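Local coordinates for genome polyprotein (Rhinovirus C, PDB 6KU8) that probably cleaves the viral polyprotein as its 3C cysteine protease, here held in complex with the peptide-like inhibitor rupintrivir, at residues E95-W100 / G174-R179; S101-A106 / G120-Y125; R137-N142 / I160-V165. All blocks are in the same frame, centred on the assembly; numbering follows the deposited sequence.

Contact 1: E95-W100 / G174-R179; sequences EHQREW and GAALLR
Across the contact of E95-Q97 with A176-R179 the two backbones run almost oppositely, their end-to-end directions 165° apart, with the CA atoms of E95 and R179 5.0 Å apart and those of Q97 and A176 6.9 Å. No hydrogen bond joins the segments, and side chains do the work. L178 is the apolar centre: its CG stands beside the backbone N, anti to the carbonyl carbon (chi1 -56°), and the CD2 branch beyond it presses on the peptide link between H96 and Q97, 3.5 Å from H96 C. Next to it, Q97 CG rests on the methyl of A176, CG to CB 4.1 Å. At the outer end E95 lays its aliphatic part over R179, CG sitting 3.7 Å above the centre of the guanidinium plane. Carboxylate and guanidinium are stacked, their planes 15° apart, and E95 OE2 lies 4.0 Å from R179 NH1. That is a long salt bridge, well out of the guanidinium plane, with no N-H directed at the oxygen; R179 NH2 gives its hydrogen bond to the carbonyl of I93. Beneath the apolar part, A176 and L177 are hydrogen-bonded through their backbones to R137 and V161. Here an irregular loop packs where a strand ends: the connection between the two beta-barrel domains of a chymotrypsin-like 3C protease meets the last residue of strand 172-176 and the turn beyond.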
loop_
_atom_site.group_PDB
_atom_site.type_symbol
_atom_site.label_atom_id
_atom_site.label_comp_id
_atom_site.label_asym_id
_atom_site.label_seq_id
_atom_site.Cartn_x
_atom_site.Cartn_y
_atom_site.Cartn_z
ATOM N N GLU A 95 -8.423 -8.425 9.915
ATOM C CA GLU A 95 -8.415 -7.790 11.226
ATOM C C GLU A 95 -7.091 -7.954 11.962
ATOM O O GLU A 95 -6.748 -7.105 12.793
ATOM C CB GLU A 95 -9.565 -8.331 12.087
ATOM C CG GLU A 95 -10.907 -7.727 11.685
ATOM C CD GLU A 95 -12.024 -8.086 12.635
ATOM O OE1 GLU A 95 -12.205 -9.287 12.929
ATOM O OE2 GLU A 95 -12.720 -7.159 13.088
ATOM N N HIS A 96 -6.331 -9.009 11.675
ATOM C CA HIS A 96 -5.067 -9.247 12.355
ATOM C C HIS A 96 -4.015 -9.673 11.341
ATOM O O HIS A 96 -4.315 -10.009 10.191
ATOM C CB HIS A 96 -5.207 -10.314 13.457
ATOM C CG HIS A 96 -6.183 -9.949 14.533
ATOM N ND1 HIS A 96 -5.908 -9.004 15.499
ATOM C CD2 HIS A 96 -7.433 -10.402 14.795
ATOM C CE1 HIS A 96 -6.945 -8.890 16.311
ATOM N NE2 HIS A 96 -7.886 -9.725 15.903
ATOM N N GLN A 97 -2.763 -9.673 11.789
ATOM C CA GLN A 97 -1.693 -10.238 10.986
ATOM C C GLN A 97 -1.846 -11.749 10.920
ATOM O O GLN A 97 -2.132 -12.392 11.932
ATOM C CB GLN A 97 -0.341 -9.867 11.581
ATOM C CG GLN A 97 0.022 -8.412 11.411
ATOM C CD GLN A 97 1.390 -8.114 11.980
ATOM O OE1 GLN A 97 1.516 -7.427 13.000
ATOM N NE2 GLN A 97 2.425 -8.651 11.337
ATOM N N ARG A 98 -1.674 -12.310 9.724
ATOM C CA ARG A 98 -1.786 -13.747 9.512
ATOM C C ARG A 98 -0.919 -14.129 8.315
ATOM O O ARG A 98 -0.538 -13.284 7.505
ATOM C CB ARG A 98 -3.260 -14.184 9.312
ATOM C CG ARG A 98 -4.323 -13.055 9.355
ATOM C CD ARG A 98 -5.580 -13.312 10.282
ATOM N NE ARG A 98 -6.834 -13.562 9.539
ATOM C CZ ARG A 98 -7.945 -12.802 9.529
ATOM N NH1 ARG A 98 -8.053 -11.678 10.236
ATOM N NH2 ARG A 98 -8.983 -13.191 8.783
ATOM N N GLU A 99 -0.591 -15.415 8.217
ATOM C CA GLU A 99 0.061 -15.930 7.016
ATOM C C GLU A 99 -0.962 -16.137 5.897
ATOM O O GLU A 99 -2.084 -16.588 6.138
ATOM C CB GLU A 99 0.790 -17.240 7.336
ATOM C CG GLU A 99 1.307 -17.994 6.115
ATOM C CD GLU A 99 2.151 -19.198 6.491
ATOM O OE1 GLU A 99 2.726 -19.190 7.598
ATOM O OE2 GLU A 99 2.234 -20.147 5.681
ATOM N N TRP A 100 -0.574 -15.804 4.666
ATOM C CA TRP A 100 -1.440 -15.931 3.496
ATOM C C TRP A 100 -0.701 -16.694 2.414
ATOM O O TRP A 100 0.500 -16.485 2.214
ATOM C CB TRP A 100 -1.878 -14.560 2.937
ATOM C CG TRP A 100 -2.622 -13.772 3.947
ATOM C CD1 TRP A 100 -2.092 -12.955 4.892
ATOM C CD2 TRP A 100 -4.044 -13.759 4.149
ATOM N NE1 TRP A 100 -3.094 -12.428 5.684
ATOM C CE2 TRP A 100 -4.302 -12.910 5.244
ATOM C CE3 TRP A 100 -5.120 -14.398 3.518
ATOM C CZ2 TRP A 100 -5.595 -12.663 5.715
ATOM C CZ3 TRP A 100 -6.404 -14.153 3.982
ATOM C CH2 TRP A 100 -6.629 -13.299 5.077
ATOM N N GLY A 174 5.932 -5.915 3.023
ATOM C CA GLY A 174 4.678 -5.190 2.894
ATOM C C GLY A 174 4.220 -4.699 4.262
ATOM O O GLY A 174 4.365 -5.408 5.256
ATOM N N ALA A 175 3.677 -3.487 4.293
ATOM C CA ALA A 175 3.065 -2.975 5.514
ATOM C C ALA A 175 1.685 -3.609 5.673
ATOM O O ALA A 175 0.833 -3.470 4.792
ATOM C CB ALA A 175 2.959 -1.447 5.464
ATOM N N ALA A 176 1.460 -4.302 6.785
ATOM C CA ALA A 176 0.181 -4.972 6.978
ATOM C C ALA A 176 -0.961 -3.963 6.954
ATOM O O ALA A 176 -0.895 -2.906 7.595
ATOM C CB ALA A 176 0.165 -5.758 8.288
ATOM N N LEU A 177 -1.992 -4.267 6.172
ATOM C CA LEU A 177 -3.247 -3.520 6.227
ATOM C C LEU A 177 -4.137 -4.189 7.272
ATOM O O LEU A 177 -4.414 -5.388 7.174
ATOM C CB LEU A 177 -3.935 -3.491 4.861
ATOM C CG LEU A 177 -3.232 -2.685 3.766
ATOM C CD1 LEU A 177 -3.832 -3.032 2.413
ATOM C CD2 LEU A 177 -3.342 -1.184 4.043
ATOM N N LEU A 178 -4.537 -3.438 8.300
ATOM C CA LEU A 178 -5.387 -3.969 9.357
ATOM C C LEU A 178 -6.668 -3.147 9.438
ATOM O O LEU A 178 -6.637 -1.914 9.361
ATOM C CB LEU A 178 -4.652 -3.984 10.703
ATOM C CG LEU A 178 -3.326 -4.747 10.689
ATOM C CD1 LEU A 178 -2.510 -4.441 11.949
ATOM C CD2 LEU A 178 -3.565 -6.251 10.535
ATOM N N ARG A 179 -7.803 -3.833 9.570
ATOM C CA ARG A 179 -9.077 -3.144 9.390
ATOM C C ARG A 179 -9.253 -1.996 10.375
ATOM O O ARG A 179 -9.890 -0.990 10.040
ATOM C CB ARG A 179 -10.244 -4.118 9.517
ATOM C CG ARG A 179 -11.549 -3.558 8.922
ATOM C CD ARG A 179 -12.624 -4.628 8.939
ATOM N NE ARG A 179 -12.137 -5.851 8.301
ATOM C CZ ARG A 179 -12.697 -7.044 8.464
ATOM N NH1 ARG A 179 -13.755 -7.173 9.266
ATOM N NH2 ARG A 179 -12.192 -8.103 7.847
#

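Contact 2: S101-A106 / G120-Y125; sequences SNMHLA and GTVIPY
M103 and G120 face each other as an antiparallel hydrogen-bonded pair, the one bridge between these two segments. M103 N donates to G120 O over 2.9 Å with an N-H...O angle of 157°, and G120 N returns a longer bond of 3.3 Å to M103 O. A water extends the polar link beyond the pair: it accepts from N102 N at 2.9 Å and is hydrogen-bonded to T121 OG1 at 2.8 Å, joining the corner of the chain at S101 and N102 to the neighbouring strand. N102 ND2 is hydrogen-bonded to the carboxylate of E118, on the same strand. Packing follows on one side, where M103 CB lies 3.4 Å from G120 O and 3.6 Å from V122 CG2. The two side chains cross at about a right angle; a bend at chi2 turns the sulphur away from V122, and M103 packs on V119, I154 and N156. V122 is itself backed by L139 and Y141. G120 has a positive phi (86°), readily adopted by a residue without a side chain. The chemistry implies a hairpin held by main-chain bonds and a water at its more exposed margin, and by apolar contact on its buried side.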
loop_
_atom_site.group_PDB
_atom_site.type_symbol
_atom_site.label_atom_id
_atom_site.label_comp_id
_atom_site.label_asym_id
_atom_site.label_seq_id
_atom_site.Cartn_x
_atom_site.Cartn_y
_atom_site.Cartn_z
ATOM N N SER A 101 -1.409 -17.583 1.721
ATOM C CA SER A 101 -0.813 -18.282 0.592
ATOM C C SER A 101 -1.303 -17.683 -0.726
ATOM O O SER A 101 -2.346 -17.019 -0.795
ATOM C CB SER A 101 -1.117 -19.791 0.652
ATOM O OG SER A 101 -2.506 -20.040 0.627
ATOM N N ASN A 102 -0.497 -17.885 -1.768
ATOM C CA ASN A 102 -0.876 -17.552 -3.141
ATOM C C ASN A 102 -1.286 -16.084 -3.282
ATOM O O ASN A 102 -2.274 -15.744 -3.941
ATOM C CB ASN A 102 -1.988 -18.486 -3.628
ATOM C CG ASN A 102 -1.616 -19.954 -3.488
ATOM O OD1 ASN A 102 -2.126 -20.658 -2.620
ATOM N ND2 ASN A 102 -0.721 -20.417 -4.343
ATOM N N MET A 103 -0.496 -15.206 -2.670
ATOM C CA MET A 103 -0.698 -13.771 -2.789
ATOM C C MET A 103 -0.070 -13.222 -4.067
ATOM O O MET A 103 0.878 -13.783 -4.624
ATOM C CB MET A 103 -0.112 -13.048 -1.575
ATOM C CG MET A 103 -1.047 -13.032 -0.376
ATOM S SD MET A 103 -2.459 -11.975 -0.753
ATOM C CE MET A 103 -3.685 -12.613 0.402
ATOM N N HIS A 104 -0.596 -12.084 -4.510
ATOM C CA HIS A 104 -0.104 -11.377 -5.682
ATOM C C HIS A 104 0.354 -9.976 -5.290
ATOM O O HIS A 104 -0.148 -9.388 -4.327
ATOM C CB HIS A 104 -1.196 -11.271 -6.767
ATOM C CG HIS A 104 -1.515 -12.573 -7.439
ATOM N ND1 HIS A 104 -1.464 -12.734 -8.808
ATOM C CD2 HIS A 104 -1.866 -13.780 -6.932
ATOM C CE1 HIS A 104 -1.778 -13.980 -9.115
ATOM N NE2 HIS A 104 -2.026 -14.635 -7.996
ATOM N N LEU A 105 1.315 -9.447 -6.035
ATOM C CA LEU A 105 1.636 -8.024 -5.983
ATOM C C LEU A 105 1.107 -7.388 -7.258
ATOM O O LEU A 105 1.386 -7.880 -8.359
ATOM C CB LEU A 105 3.143 -7.787 -5.844
ATOM C CG LEU A 105 3.653 -6.335 -5.978
ATOM C CD1 LEU A 105 2.923 -5.449 -5.040
ATOM C CD2 LEU A 105 5.154 -6.251 -5.696
ATOM N N ALA A 106 0.321 -6.321 -7.115
ATOM C CA ALA A 106 -0.259 -5.647 -8.272
ATOM C C ALA A 106 -0.061 -4.150 -8.121
ATOM O O ALA A 106 -0.268 -3.597 -7.036
ATOM C CB ALA A 106 -1.750 -5.973 -8.441
ATOM N N GLY A 120 3.602 -15.402 -3.823
ATOM C CA GLY A 120 3.567 -16.620 -3.044
ATOM C C GLY A 120 3.066 -16.411 -1.633
ATOM O O GLY A 120 2.125 -15.643 -1.401
ATOM N N THR A 121 3.691 -17.089 -0.680
ATOM C CA THR A 121 3.261 -17.026 0.710
ATOM C C THR A 121 3.748 -15.739 1.359
ATOM O O THR A 121 4.880 -15.294 1.135
ATOM C CB THR A 121 3.782 -18.236 1.490
ATOM O OG1 THR A 121 3.217 -19.423 0.940
ATOM C CG2 THR A 121 3.407 -18.148 2.969
ATOM N N VAL A 122 2.871 -15.132 2.150
ATOM C CA VAL A 122 3.152 -13.901 2.860
ATOM C C VAL A 122 3.066 -14.223 4.348
ATOM O O VAL A 122 2.044 -14.742 4.811
ATOM C CB VAL A 122 2.161 -12.793 2.459
ATOM C CG1 VAL A 122 2.287 -11.584 3.366
ATOM C CG2 VAL A 122 2.301 -12.431 0.963
ATOM N N ILE A 123 4.124 -13.916 5.091
ATOM C CA ILE A 123 4.188 -14.289 6.504
ATOM C C ILE A 123 4.412 -13.064 7.380
ATOM O O ILE A 123 5.229 -12.194 7.039
ATOM C CB ILE A 123 5.296 -15.328 6.767
ATOM C CG1 ILE A 123 6.671 -14.669 6.620
ATOM C CG2 ILE A 123 5.139 -16.533 5.847
ATOM C CD1 ILE A 123 7.855 -15.579 6.905
ATOM N N PRO A 124 3.743 -12.966 8.530
ATOM C CA PRO A 124 4.063 -11.883 9.462
ATOM C C PRO A 124 5.522 -11.982 9.862
ATOM O O PRO A 124 6.031 -13.063 10.163
ATOM C CB PRO A 124 3.120 -12.132 10.648
ATOM C CG PRO A 124 1.948 -12.852 10.028
ATOM C CD PRO A 124 2.602 -13.772 9.000
ATOM N N TYR A 125 6.206 -10.849 9.826
ATOM C CA TYR A 125 7.644 -10.859 10.009
ATOM C C TYR A 125 8.132 -9.893 11.074
ATOM O O TYR A 125 9.288 -10.000 11.495
ATOM C CB TYR A 125 8.342 -10.564 8.670
ATOM C CG TYR A 125 9.827 -10.881 8.669
ATOM C CD1 TYR A 125 10.281 -12.196 8.656
ATOM C CD2 TYR A 125 10.769 -9.861 8.666
ATOM C CE1 TYR A 125 11.653 -12.485 8.648
ATOM C CE2 TYR A 125 12.129 -10.133 8.662
ATOM C CZ TYR A 125 12.564 -11.443 8.657
ATOM O OH TYR A 125 13.920 -11.690 8.649
HETATM O O HOH W 1 1.820 -19.610 -1.499
#

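Contact 3: R137-N142 / I160-V165; sequences RLLKYN and IVAIHV. With AG7 (4-{2-(4-fluoro-benzyl)-6-methyl-5-[(5-methyl-isoxazole-3-carbonyl)-amino]-4-oxo-heptanoylamino}-5-(2-oxo-pyrrolidin-3-yl)-pentanoic acid ethyl ester), chain B.
H164 meets Y141 through one edge and rupintrivir through another, and its side chain can be followed outward from CB, which lies 3.7 Å from Y141 OH. CG is anti to the backbone N (chi1 -176°), beside the carbonyl carbon. ND1 shares a hydrogen bond with Y141 OH at 2.7 Å, either atom being a possible donor; the rings meet rim to rim. At the tip, NE2 donates to O18, the lactam oxygen of the inhibitor, over 2.9 Å and at 165°, nearly straight. Gripped at both nitrogens, the imidazole is fixed in its rotation, and Y141 positions it from the second shell. In the next residue, V165, the carbonyl O accepts a weak hydrogen bond from inhibitor N12, while CG2 touches L138 CD2 at 3.7 Å. L139 CD1 reaches V161 CG1 at 3.6 Å and the methyl of A162, the two residues forming a classic beta bulge opposite I154. Strands 138-141 and 160-165 cross nearly at right angles (82°), as strands on different parts of the curled C-terminal barrel can. With T145, also bonded to the ligand, H164 helps line what corresponds to the glutamine-accepting S1 pocket of 3C proteases; the lactam mimics that side chain.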
loop_
_atom_site.group_PDB
_atom_site.type_symbol
_atom_site.label_atom_id
_atom_site.label_comp_id
_atom_site.label_asym_id
_atom_site.label_seq_id
_atom_site.Cartn_x
_atom_site.Cartn_y
_atom_site.Cartn_z
ATOM N N ARG A 137 5.235 -4.256 11.985
ATOM C CA ARG A 137 4.056 -4.907 11.409
ATOM C C ARG A 137 4.230 -5.220 9.925
ATOM O O ARG A 137 3.286 -5.110 9.137
ATOM C CB ARG A 137 2.807 -4.059 11.631
ATOM C CG ARG A 137 2.506 -3.778 13.118
ATOM C CD ARG A 137 1.253 -2.934 13.292
ATOM N NE ARG A 137 0.914 -2.764 14.701
ATOM C CZ ARG A 137 0.064 -1.859 15.175
ATOM N NH1 ARG A 137 -0.564 -1.031 14.350
ATOM N NH2 ARG A 137 -0.145 -1.775 16.486
ATOM N N LEU A 138 5.435 -5.627 9.537
ATOM C CA LEU A 138 5.706 -5.991 8.151
ATOM C C LEU A 138 5.334 -7.443 7.890
ATOM O O LEU A 138 5.496 -8.303 8.762
ATOM C CB LEU A 138 7.181 -5.778 7.817
ATOM C CG LEU A 138 7.585 -4.311 7.700
ATOM C CD1 LEU A 138 9.098 -4.238 7.568
ATOM C CD2 LEU A 138 6.874 -3.672 6.505
ATOM N N LEU A 139 4.822 -7.702 6.685
ATOM C CA LEU A 139 4.669 -9.043 6.137
ATOM C C LEU A 139 5.768 -9.240 5.088
ATOM O O LEU A 139 6.100 -8.303 4.357
ATOM C CB LEU A 139 3.278 -9.226 5.512
ATOM C CG LEU A 139 2.063 -8.774 6.337
ATOM C CD1 LEU A 139 0.743 -8.962 5.571
ATOM C CD2 LEU A 139 2.052 -9.505 7.668
ATOM N N LYS A 140 6.364 -10.438 5.038
ATOM C CA LYS A 140 7.485 -10.683 4.135
ATOM C C LYS A 140 7.117 -11.735 3.097
ATOM O O LYS A 140 6.387 -12.687 3.390
ATOM C CB LYS A 140 8.743 -11.128 4.900
ATOM C CG LYS A 140 10.018 -11.182 4.019
ATOM C CD LYS A 140 10.661 -12.557 3.935
ATOM C CE LYS A 140 9.692 -13.685 4.150
ATOM N NZ LYS A 140 10.386 -14.993 4.369
ATOM N N TYR A 141 7.617 -11.547 1.866
ATOM C CA TYR A 141 7.399 -12.521 0.806
ATOM C C TYR A 141 8.718 -12.777 0.086
ATOM O O TYR A 141 9.517 -11.855 -0.117
ATOM C CB TYR A 141 6.295 -12.069 -0.194
ATOM C CG TYR A 141 6.040 -10.567 -0.198
ATOM C CD1 TYR A 141 6.517 -9.755 -1.218
ATOM C CD2 TYR A 141 5.324 -9.969 0.827
ATOM C CE1 TYR A 141 6.289 -8.374 -1.205
ATOM C CE2 TYR A 141 5.104 -8.606 0.856
ATOM C CZ TYR A 141 5.586 -7.815 -0.160
ATOM O OH TYR A 141 5.351 -6.461 -0.131
ATOM N N ASN A 142 8.948 -14.041 -0.277
ATOM C CA ASN A 142 10.171 -14.446 -0.977
ATOM C C ASN A 142 9.999 -14.183 -2.471
ATOM O O ASN A 142 9.785 -15.087 -3.276
ATOM C CB ASN A 142 10.491 -15.912 -0.703
ATOM C CG ASN A 142 10.736 -16.190 0.777
ATOM O OD1 ASN A 142 11.381 -15.398 1.469
ATOM N ND2 ASN A 142 10.217 -17.307 1.269
ATOM N N ILE A 160 -7.186 -8.361 0.987
ATOM C CA ILE A 160 -6.346 -7.205 0.655
ATOM C C ILE A 160 -5.481 -6.939 1.881
ATOM O O ILE A 160 -5.963 -6.415 2.892
ATOM C CB ILE A 160 -7.173 -5.971 0.259
ATOM C CG1 ILE A 160 -8.133 -6.301 -0.900
ATOM C CG2 ILE A 160 -6.235 -4.807 -0.134
ATOM C CD1 ILE A 160 -9.159 -5.214 -1.166
ATOM N N VAL A 161 -4.207 -7.295 1.790
ATOM C CA VAL A 161 -3.458 -7.690 2.967
ATOM C C VAL A 161 -2.269 -6.784 3.270
ATOM O O VAL A 161 -1.847 -6.715 4.439
ATOM C CB VAL A 161 -3.030 -9.163 2.785
ATOM C CG1 VAL A 161 -1.533 -9.378 2.792
ATOM C CG2 VAL A 161 -3.817 -10.087 3.710
ATOM N N ALA A 162 -1.740 -6.048 2.296
ATOM C CA ALA A 162 -0.610 -5.157 2.554
ATOM C C ALA A 162 -0.419 -4.236 1.358
ATOM O O ALA A 162 -0.984 -4.466 0.289
ATOM C CB ALA A 162 0.688 -5.940 2.827
ATOM N N ILE A 163 0.356 -3.167 1.563
ATOM C CA ILE A 163 0.945 -2.411 0.465
ATOM C C ILE A 163 2.455 -2.615 0.509
ATOM O O ILE A 163 3.060 -2.683 1.588
ATOM C CB ILE A 163 0.573 -0.912 0.507
ATOM C CG1 ILE A 163 1.148 -0.255 1.773
ATOM C CG2 ILE A 163 -0.965 -0.753 0.343
ATOM C CD1 ILE A 163 1.043 1.274 1.783
ATOM N N HIS A 164 3.052 -2.739 -0.666
ATOM C CA HIS A 164 4.475 -3.009 -0.762
ATOM C C HIS A 164 5.274 -1.782 -0.344
ATOM O O HIS A 164 5.001 -0.673 -0.818
ATOM C CB HIS A 164 4.847 -3.396 -2.190
ATOM C CG HIS A 164 6.278 -3.778 -2.316
ATOM N ND1 HIS A 164 6.772 -4.945 -1.778
ATOM C CD2 HIS A 164 7.342 -3.112 -2.823
ATOM C CE1 HIS A 164 8.073 -5.008 -1.994
ATOM N NE2 HIS A 164 8.445 -3.903 -2.614
ATOM N N VAL A 165 6.282 -1.968 0.523
ATOM C CA VAL A 165 7.002 -0.787 1.009
ATOM C C VAL A 165 8.526 -0.928 0.970
ATOM O O VAL A 165 9.237 0.069 1.110
ATOM C CB VAL A 165 6.547 -0.396 2.432
ATOM C CG1 VAL A 165 5.090 0.063 2.434
ATOM C CG2 VAL A 165 6.784 -1.552 3.422
HETATM C C01 AG7 B . 14.210 0.162 0.752
HETATM C C02 AG7 B . 13.769 1.615 0.729
HETATM O O03 AG7 B . 13.620 -0.755 0.256
HETATM C C04 AG7 B . 12.295 1.834 0.413
HETATM C C05 AG7 B . 12.049 3.263 0.866
HETATM C C06 AG7 B . 11.852 3.325 2.389
HETATM C C07 AG7 B . 10.943 2.480 3.005
HETATM C C08 AG7 B . 10.764 2.532 4.378
HETATM C C09 AG7 B . 11.496 3.427 5.149
HETATM C C10 AG7 B . 12.409 4.275 4.537
HETATM C C11 AG7 B . 12.589 4.225 3.160
HETATM N N12 AG7 B . 11.046 0.903 -1.696
HETATM C C13 AG7 B . 11.092 0.707 -3.156
HETATM C C14 AG7 B . 10.912 -0.792 -3.332
HETATM C C15 AG7 B . 12.231 -1.547 -2.914
HETATM C C16 AG7 B . 12.142 -3.063 -3.461
HETATM N N17 AG7 B . 13.338 -3.417 -3.903
HETATM O O18 AG7 B . 11.166 -3.733 -3.454
HETATM C C19 AG7 B . 10.142 1.496 -4.065
HETATM C C20 AG7 B . 9.835 2.879 -3.470
HETATM C C21 AG7 B . 10.815 3.711 -4.266
HETATM O O22 AG7 B . 11.500 4.772 -3.682
HETATM O O23 AG7 B . 11.005 3.395 -5.390
HETATM C C47 AG7 B . 12.164 1.607 -1.092
HETATM O O48 AG7 B . 13.023 2.001 -1.806
HETATM C C50 AG7 B . 12.390 5.362 -4.581
HETATM C C53 AG7 B . 12.823 6.711 -4.010
HETATM C C57 AG7 B . 15.525 0.028 1.496
HETATM N N58 AG7 B . 15.819 -1.339 1.693
HETATM C C59 AG7 B . 16.487 -1.709 2.892
HETATM O O60 AG7 B . 16.823 -0.986 3.776
HETATM C C78 AG7 B . 16.677 0.610 0.673
HETATM C C81 AG7 B . 17.994 0.693 1.455
HETATM F F1 AG7 B . 11.316 3.466 6.506
HETATM C C82 AG7 B . 16.863 -0.229 -0.596
HETATM C C83 AG7 B . 14.305 -2.258 -3.734
HETATM C C84 AG7 B . 13.334 -1.016 -3.468
HETATM C C1 AG7 B . 16.732 -3.170 2.858
#

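All three contacts reach the same antiparallel sheet of the C-terminal barrel and lie on the same side of the chain's centre, their centres about 7 to 10 Å apart. Contact 1 has the widest span along the sequence and encloses the other two, which follow in series, contact 2 closing before contact 3 opens. Strand 115-130 carries contact 2 and pairs with strand 138-141 of contact 3, which pairs in turn with strand 172-176 of contact 1; W100 O, probably hydrogen-bonded to V122 N, joins contacts 1 and 2 directly. One continuous sheet therefore connects the interdomain loop and the hairpin of strands 100-107 and 115-130 with the pocket that receives the inhibitor.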